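Succinate-semialdehyde dehydrogenase (NAD(P)(+)) (Marinobacter aquaeolei, PDB 3RH9) probably oxidises succinate semialdehyde to succinate, with NAD(+) or NADP(+) taking up the hydride, as a member of the aldehyde dehydrogenase family. Local coordinates at residues Lys135-Asp138 against Cys139-Val143; Ala353-Ala357 against Gly358-Ala362. All coordinates share one frame; numbering follows the deposited sequence.

Interaction 1 (Lys135-Asp138 against Cys139-Val143); sequences KPKD and CTWTV
The carbonyl oxygen of P136 is gripped twice by the residues that follow it. The amide of C139 donates to it, with C139 N to P136 O at 3.2 Å and a nearly straight N-H...O angle of 167°. From the other face of the carbonyl plane comes the indole of W141, with W141 NE1 to P136 O at 3.1 Å. The oxygen lies almost in the ring plane, so W141 meets it with its N-H edge. Neither donor sits squarely in the carbonyl plane: NE1 is tilted from it by 26°, and C139 N stands above it.

The indole is brought there by its first torsion (chi1 -63°), which sets CG beside its own backbone N and anti to the carbonyl carbon. The proline ring fits obliquely against the same part of the indole, CG of P136 lying 3.7 Å from CE2 of W141. K137, bent at its last three torsions, brings NZ to the benzo edge, 4.1 Å from W141 CZ2; its hydrogen bond, however, is to OG1 of T446 in the second subunit. On the strand, T142 OG1 is hydrogen-bonded to T131 OG1. K135 and T140 run side by side, and K135 lays its methylene CE 3.2 Å from T140 OG1.

The P136 O to C139 N bond, with K137 and D138 both at positive phi, defines a type I' beta turn. The turn lies in the loop that joins strands 130-131 and 140-147 of the hairpin, part of the small antiparallel sheet typical of the aldehyde dehydrogenase oligomerisation arm.

Interaction 2 (Ala353-Ala357 against Gly358-Ala362); sequences ASLVA and GKQPA
L355 bends its side chain over the backbone that leaves the strand, and almost the whole contact is made by its two methyl groups. L355 CD1 lies 3.6 Å from G358 O. The methyl also reaches the next peptide, where L355 CD1 is 3.8 Å from K359 C. On the far side of that peptide bond, L355 CD1 is 3.8 Å from Q360 N as well. The second methyl sits further back, with L355 CD2 4.1 Å from G358 O. The first torsion (chi1 -148°) turns the branch toward the peptides of G358 and K359; the interaction is therefore apolar carbon against main chain.

A357 and G358 make the bend that L355 covers. V356 and A357 both face V374 of the neighbouring strand 373-376, a classic beta bulge, so one extra residue is fitted in just before the chain departs. Strand 354-357 is outermost, within this chain, in the mixed sheet that probably belongs to the catalytic domain. Replacing L355 with an alanine would probably open a gap over the G358-K359 peptide where the two methyls now lie. G358 has a positive phi of 107°, at which a side chain would press on the carbonyl oxygen of A357, and this backbone shape carries the loop round beneath the leucine.

Beyond it, the side chain of Q360 makes its closest approach to the strand with Q360 CG 4.5 Å from L355 CD1, and it also touches L349 of helix 335-350. A357 points its methyl away from the loop, where it packs on V374 and on A311 of helix 303-316.

Overall arrangement
Followed from the N terminus, the chain reaches interaction 1 first, where 135-143 closes the hairpin between strand 130-131 and strand 140-147. Strand 475-482, from the C-terminal end, then completes that small sheet, and the second subunit packs against its tip. Interaction 2 comes some 210 residues later, where 353-362 leaves strand 354-357 and starts the loop leading to strand 373-376, its antiparallel neighbour in the large mixed sheet. The two are in series, neither nested nor crossing. Their centres stand 67 Å apart, on opposite sides of the chain's centre: interaction 1 belongs to the subunit interface, whereas no other chain of the assembly touches interaction 2.

Interaction 1 (Lys135-Asp138 against Cys139-Val143)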
ATOM      1  N   LYS A 135       5.942 -26.927  -5.240  1.00 17.24           N
ATOM      2  CA  LYS A 135       6.634 -27.301  -4.005  1.00 14.78           C
ATOM      3  C   LYS A 135       8.141 -27.121  -4.060  1.00 14.75           C
ATOM      4  O   LYS A 135       8.892 -28.080  -3.899  1.00 15.97           O
ATOM      5  CB  LYS A 135       6.301 -28.736  -3.601  1.00 16.61           C
ATOM      6  CG  LYS A 135       4.824 -28.954  -3.365  1.00 17.77           C
ATOM      7  CD  LYS A 135       4.579 -30.255  -2.641  1.00 18.31           C
ATOM      8  CE  LYS A 135       3.279 -30.200  -1.862  1.00 17.28           C
ATOM      9  NZ  LYS A 135       2.154 -29.817  -2.751  1.00 21.66           N
ATOM     10  N   PRO A 136       8.600 -25.883  -4.266  1.00 14.41           N
ATOM     11  CA  PRO A 136      10.033 -25.593  -4.271  1.00 13.37           C
ATOM     12  C   PRO A 136      10.686 -25.957  -2.951  1.00 15.00           C
ATOM     13  O   PRO A 136      10.022 -25.973  -1.906  1.00 13.90           O
ATOM     14  CB  PRO A 136      10.064 -24.078  -4.424  1.00 12.19           C
ATOM     15  CG  PRO A 136       8.738 -23.650  -3.936  1.00 13.14           C
ATOM     16  CD  PRO A 136       7.825 -24.659  -4.491  1.00 13.02           C
ATOM     17  N   LYS A 137      11.986 -26.226  -3.003  1.00 15.79           N
ATOM     18  CA  LYS A 137      12.763 -26.510  -1.811  1.00 15.61           C
ATOM     19  C   LYS A 137      12.084 -27.529  -0.888  1.00 16.89           C
ATOM     20  O   LYS A 137      12.080 -27.377   0.334  1.00 18.66           O
ATOM     21  CB  LYS A 137      13.065 -25.211  -1.049  1.00 17.79           C
ATOM     22  CG  LYS A 137      14.518 -24.741  -1.146  1.00 18.37           C
ATOM     23  CD  LYS A 137      14.778 -23.945  -2.415  1.00 19.22           C
ATOM     24  CE  LYS A 137      14.493 -22.459  -2.200  1.00 23.96           C
ATOM     25  NZ  LYS A 137      13.184 -22.149  -1.511  1.00 19.45           N
ATOM     26  N   ASP A 138      11.496 -28.565  -1.467  1.00 17.37           N
ATOM     27  CA  ASP A 138      11.059 -29.704  -0.668  1.00 18.39           C
ATOM     28  C   ASP A 138       9.980 -29.395   0.366  1.00 15.57           C
ATOM     29  O   ASP A 138       9.729 -30.213   1.245  1.00 15.00           O
ATOM     30  CB  ASP A 138      12.264 -30.344   0.034  1.00 19.98           C
ATOM     31  CG  ASP A 138      12.992 -31.374  -0.840  1.00 27.10           C
ATOM     32  OD1 ASP A 138      13.113 -31.160  -2.071  1.00 26.29           O
ATOM     33  OD2 ASP A 138      13.457 -32.405  -0.282  1.00 33.65           O
ATOM     34  N   CYS A 139       9.336 -28.235   0.242  1.00 15.20           N
ATOM     35  CA  CYS A 139       8.308 -27.790   1.189  1.00 12.97           C
ATOM     36  C   CYS A 139       6.918 -27.678   0.586  1.00 13.58           C
ATOM     37  O   CYS A 139       6.764 -27.521  -0.629  1.00 14.21           O
ATOM     38  CB  CYS A 139       8.685 -26.437   1.763  1.00 12.55           C
ATOM     39  SG  CYS A 139      10.257 -26.451   2.606  1.00 14.88           S
ATOM     40  N   THR A 140       5.906 -27.763   1.447  1.00 12.95           N
ATOM     41  CA  THR A 140       4.526 -27.475   1.068  1.00 11.87           C
ATOM     42  C   THR A 140       4.246 -26.055   1.506  1.00 11.68           C
ATOM     43  O   THR A 140       4.461 -25.727   2.668  1.00 12.73           O
ATOM     44  CB  THR A 140       3.544 -28.408   1.796  1.00 12.49           C
ATOM     45  OG1 THR A 140       3.701 -29.746   1.316  1.00 14.17           O
ATOM     46  CG2 THR A 140       2.117 -27.983   1.562  1.00 12.23           C
ATOM     47  N   TRP A 141       3.773 -25.204   0.599  1.00 11.85           N
ATOM     48  CA  TRP A 141       3.697 -23.771   0.897  1.00 12.14           C
ATOM     49  C   TRP A 141       2.287 -23.251   1.112  1.00 12.42           C
ATOM     50  O   TRP A 141       1.442 -23.312   0.225  1.00 13.09           O
ATOM     51  CB  TRP A 141       4.361 -22.945  -0.203  1.00 11.68           C
ATOM     52  CG  TRP A 141       5.808 -23.207  -0.361  1.00 11.40           C
ATOM     53  CD1 TRP A 141       6.382 -24.345  -0.829  1.00 12.05           C
ATOM     54  CD2 TRP A 141       6.879 -22.307  -0.065  1.00 11.83           C
ATOM     55  NE1 TRP A 141       7.752 -24.218  -0.840  1.00 12.65           N
ATOM     56  CE2 TRP A 141       8.081 -22.973  -0.379  1.00 12.37           C
ATOM     57  CE3 TRP A 141       6.940 -21.005   0.428  1.00 10.32           C
ATOM     58  CZ2 TRP A 141       9.322 -22.376  -0.210  1.00 11.95           C
ATOM     59  CZ3 TRP A 141       8.168 -20.423   0.595  1.00 10.29           C
ATOM     60  CH2 TRP A 141       9.342 -21.102   0.280  1.00 11.37           C
ATOM     61  N   THR A 142       2.033 -22.710   2.289  1.00 11.24           N
ATOM     62  CA  THR A 142       0.711 -22.187   2.543  1.00 11.47           C
ATOM     63  C   THR A 142       0.735 -20.684   2.772  1.00 10.99           C
ATOM     64  O   THR A 142       1.609 -20.155   3.457  1.00 10.69           O
ATOM     65  CB  THR A 142       0.030 -22.912   3.713  1.00 11.42           C
ATOM     66  OG1 THR A 142      -0.075 -24.304   3.405  1.00 12.47           O
ATOM     67  CG2 THR A 142      -1.364 -22.367   3.940  1.00 11.52           C
ATOM     68  N   VAL A 143      -0.241 -20.004   2.185  1.00 10.72           N
ATOM     69  CA  VAL A 143      -0.371 -18.573   2.337  1.00 11.13           C
ATOM     70  C   VAL A 143      -1.593 -18.230   3.185  1.00 10.71           C
ATOM     71  O   VAL A 143      -2.715 -18.588   2.850  1.00 11.60           O
ATOM     72  CB  VAL A 143      -0.464 -17.881   0.959  1.00 11.58           C
ATOM     73  CG1 VAL A 143      -0.843 -16.426   1.130  1.00 11.64           C
ATOM     74  CG2 VAL A 143       0.847 -18.012   0.215  1.00 10.30           C
TER

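Interaction 2 (Ala353-Ala357 against Gly358-Ala362)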
ATOM      1  N   ALA A 353     -16.108  33.556 -17.796  1.00 20.08           N
ATOM      2  CA  ALA A 353     -17.072  32.470 -17.897  1.00 21.80           C
ATOM      3  C   ALA A 353     -18.484  33.042 -17.954  1.00 21.13           C
ATOM      4  O   ALA A 353     -18.759  34.076 -17.357  1.00 20.65           O
ATOM      5  CB  ALA A 353     -16.920  31.511 -16.716  1.00 21.12           C
ATOM      6  N   SER A 354     -19.372  32.372 -18.674  1.00 21.25           N
ATOM      7  CA  SER A 354     -20.751  32.831 -18.786  1.00 22.76           C
ATOM      8  C   SER A 354     -21.675  32.116 -17.815  1.00 22.17           C
ATOM      9  O   SER A 354     -21.544  30.921 -17.569  1.00 23.45           O
ATOM     10  CB  SER A 354     -21.270  32.640 -20.209  1.00 22.78           C
ATOM     11  OG  SER A 354     -20.784  33.668 -21.045  1.00 27.52           O
ATOM     12  N   LEU A 355     -22.627  32.859 -17.284  1.00 20.70           N
ATOM     13  CA  LEU A 355     -23.558  32.323 -16.326  1.00 20.49           C
ATOM     14  C   LEU A 355     -24.779  31.761 -17.039  1.00 22.12           C
ATOM     15  O   LEU A 355     -25.751  32.469 -17.266  1.00 22.60           O
ATOM     16  CB  LEU A 355     -23.983  33.432 -15.380  1.00 21.20           C
ATOM     17  CG  LEU A 355     -24.278  32.941 -13.974  1.00 22.10           C
ATOM     18  CD1 LEU A 355     -25.259  33.881 -13.280  1.00 21.41           C
ATOM     19  CD2 LEU A 355     -24.828  31.536 -14.055  1.00 20.66           C
ATOM     20  N   VAL A 356     -24.730  30.477 -17.376  1.00 22.62           N
ATOM     21  CA  VAL A 356     -25.835  29.804 -18.054  1.00 21.21           C
ATOM     22  C   VAL A 356     -27.035  29.581 -17.123  1.00 20.99           C
ATOM     23  O   VAL A 356     -28.182  29.695 -17.536  1.00 22.61           O
ATOM     24  CB  VAL A 356     -25.365  28.456 -18.668  1.00 22.26           C
ATOM     25  CG1 VAL A 356     -26.520  27.710 -19.327  1.00 21.93           C
ATOM     26  CG2 VAL A 356     -24.257  28.706 -19.682  1.00 23.22           C
ATOM     27  N   ALA A 357     -26.776  29.286 -15.858  1.00 20.84           N
ATOM     28  CA  ALA A 357     -27.860  29.025 -14.929  1.00 19.56           C
ATOM     29  C   ALA A 357     -27.416  29.240 -13.495  1.00 18.92           C
ATOM     30  O   ALA A 357     -26.285  28.933 -13.140  1.00 18.78           O
ATOM     31  CB  ALA A 357     -28.371  27.617 -15.118  1.00 20.64           C
ATOM     32  N   GLY A 358     -28.320  29.749 -12.667  1.00 18.47           N
ATOM     33  CA  GLY A 358     -28.006  30.055 -11.293  1.00 17.67           C
ATOM     34  C   GLY A 358     -27.901  31.552 -11.090  1.00 20.47           C
ATOM     35  O   GLY A 358     -28.254  32.325 -11.975  1.00 19.68           O
ATOM     36  N   LYS A 359     -27.400  31.953  -9.924  1.00 22.56           N
ATOM     37  CA  LYS A 359     -27.345  33.355  -9.522  1.00 23.22           C
ATOM     38  C   LYS A 359     -25.912  33.920  -9.512  1.00 24.46           C
ATOM     39  O   LYS A 359     -24.937  33.187  -9.295  1.00 23.36           O
ATOM     40  CB  LYS A 359     -27.936  33.526  -8.113  1.00 24.03           C
ATOM     41  CG  LYS A 359     -29.390  33.105  -7.908  1.00 24.59           C
ATOM     42  CD  LYS A 359     -29.775  33.373  -6.451  1.00 26.49           C
ATOM     43  CE  LYS A 359     -30.912  32.488  -5.946  1.00 31.54           C
ATOM     44  NZ  LYS A 359     -32.271  33.104  -6.072  1.00 32.32           N
ATOM     45  N   GLN A 360     -25.806  35.230  -9.742  1.00 23.40           N
ATOM     46  CA  GLN A 360     -24.584  36.000  -9.499  1.00 21.57           C
ATOM     47  C   GLN A 360     -24.215  35.935  -8.008  1.00 21.83           C
ATOM     48  O   GLN A 360     -25.088  36.010  -7.146  1.00 22.14           O
ATOM     49  CB  GLN A 360     -24.824  37.460  -9.901  1.00 21.81           C
ATOM     50  CG  GLN A 360     -24.438  37.813 -11.324  1.00 20.30           C
ATOM     51  CD  GLN A 360     -22.931  37.842 -11.494  1.00 24.38           C
ATOM     52  OE1 GLN A 360     -22.193  38.007 -10.516  1.00 23.96           O
ATOM     53  NE2 GLN A 360     -22.462  37.672 -12.730  1.00 21.86           N
ATOM     54  N   PRO A 361     -22.918  35.801  -7.692  1.00 21.47           N
ATOM     55  CA  PRO A 361     -22.491  35.595  -6.295  1.00 19.17           C
ATOM     56  C   PRO A 361     -22.995  36.641  -5.296  1.00 20.27           C
ATOM     57  O   PRO A 361     -23.211  36.308  -4.132  1.00 21.90           O
ATOM     58  CB  PRO A 361     -20.972  35.637  -6.386  1.00 19.18           C
ATOM     59  CG  PRO A 361     -20.674  35.185  -7.786  1.00 18.62           C
ATOM     60  CD  PRO A 361     -21.788  35.736  -8.634  1.00 20.45           C
ATOM     61  N   ALA A 362     -23.189  37.879  -5.727  1.00 19.45           N
ATOM     62  CA  ALA A 362     -23.643  38.906  -4.805  1.00 19.80           C
ATOM     63  C   ALA A 362     -25.102  38.699  -4.398  1.00 22.64           C
ATOM     64  O   ALA A 362     -25.544  39.248  -3.387  1.00 23.38           O
ATOM     65  CB  ALA A 362     -23.436  40.289  -5.388  1.00 18.16           C
TER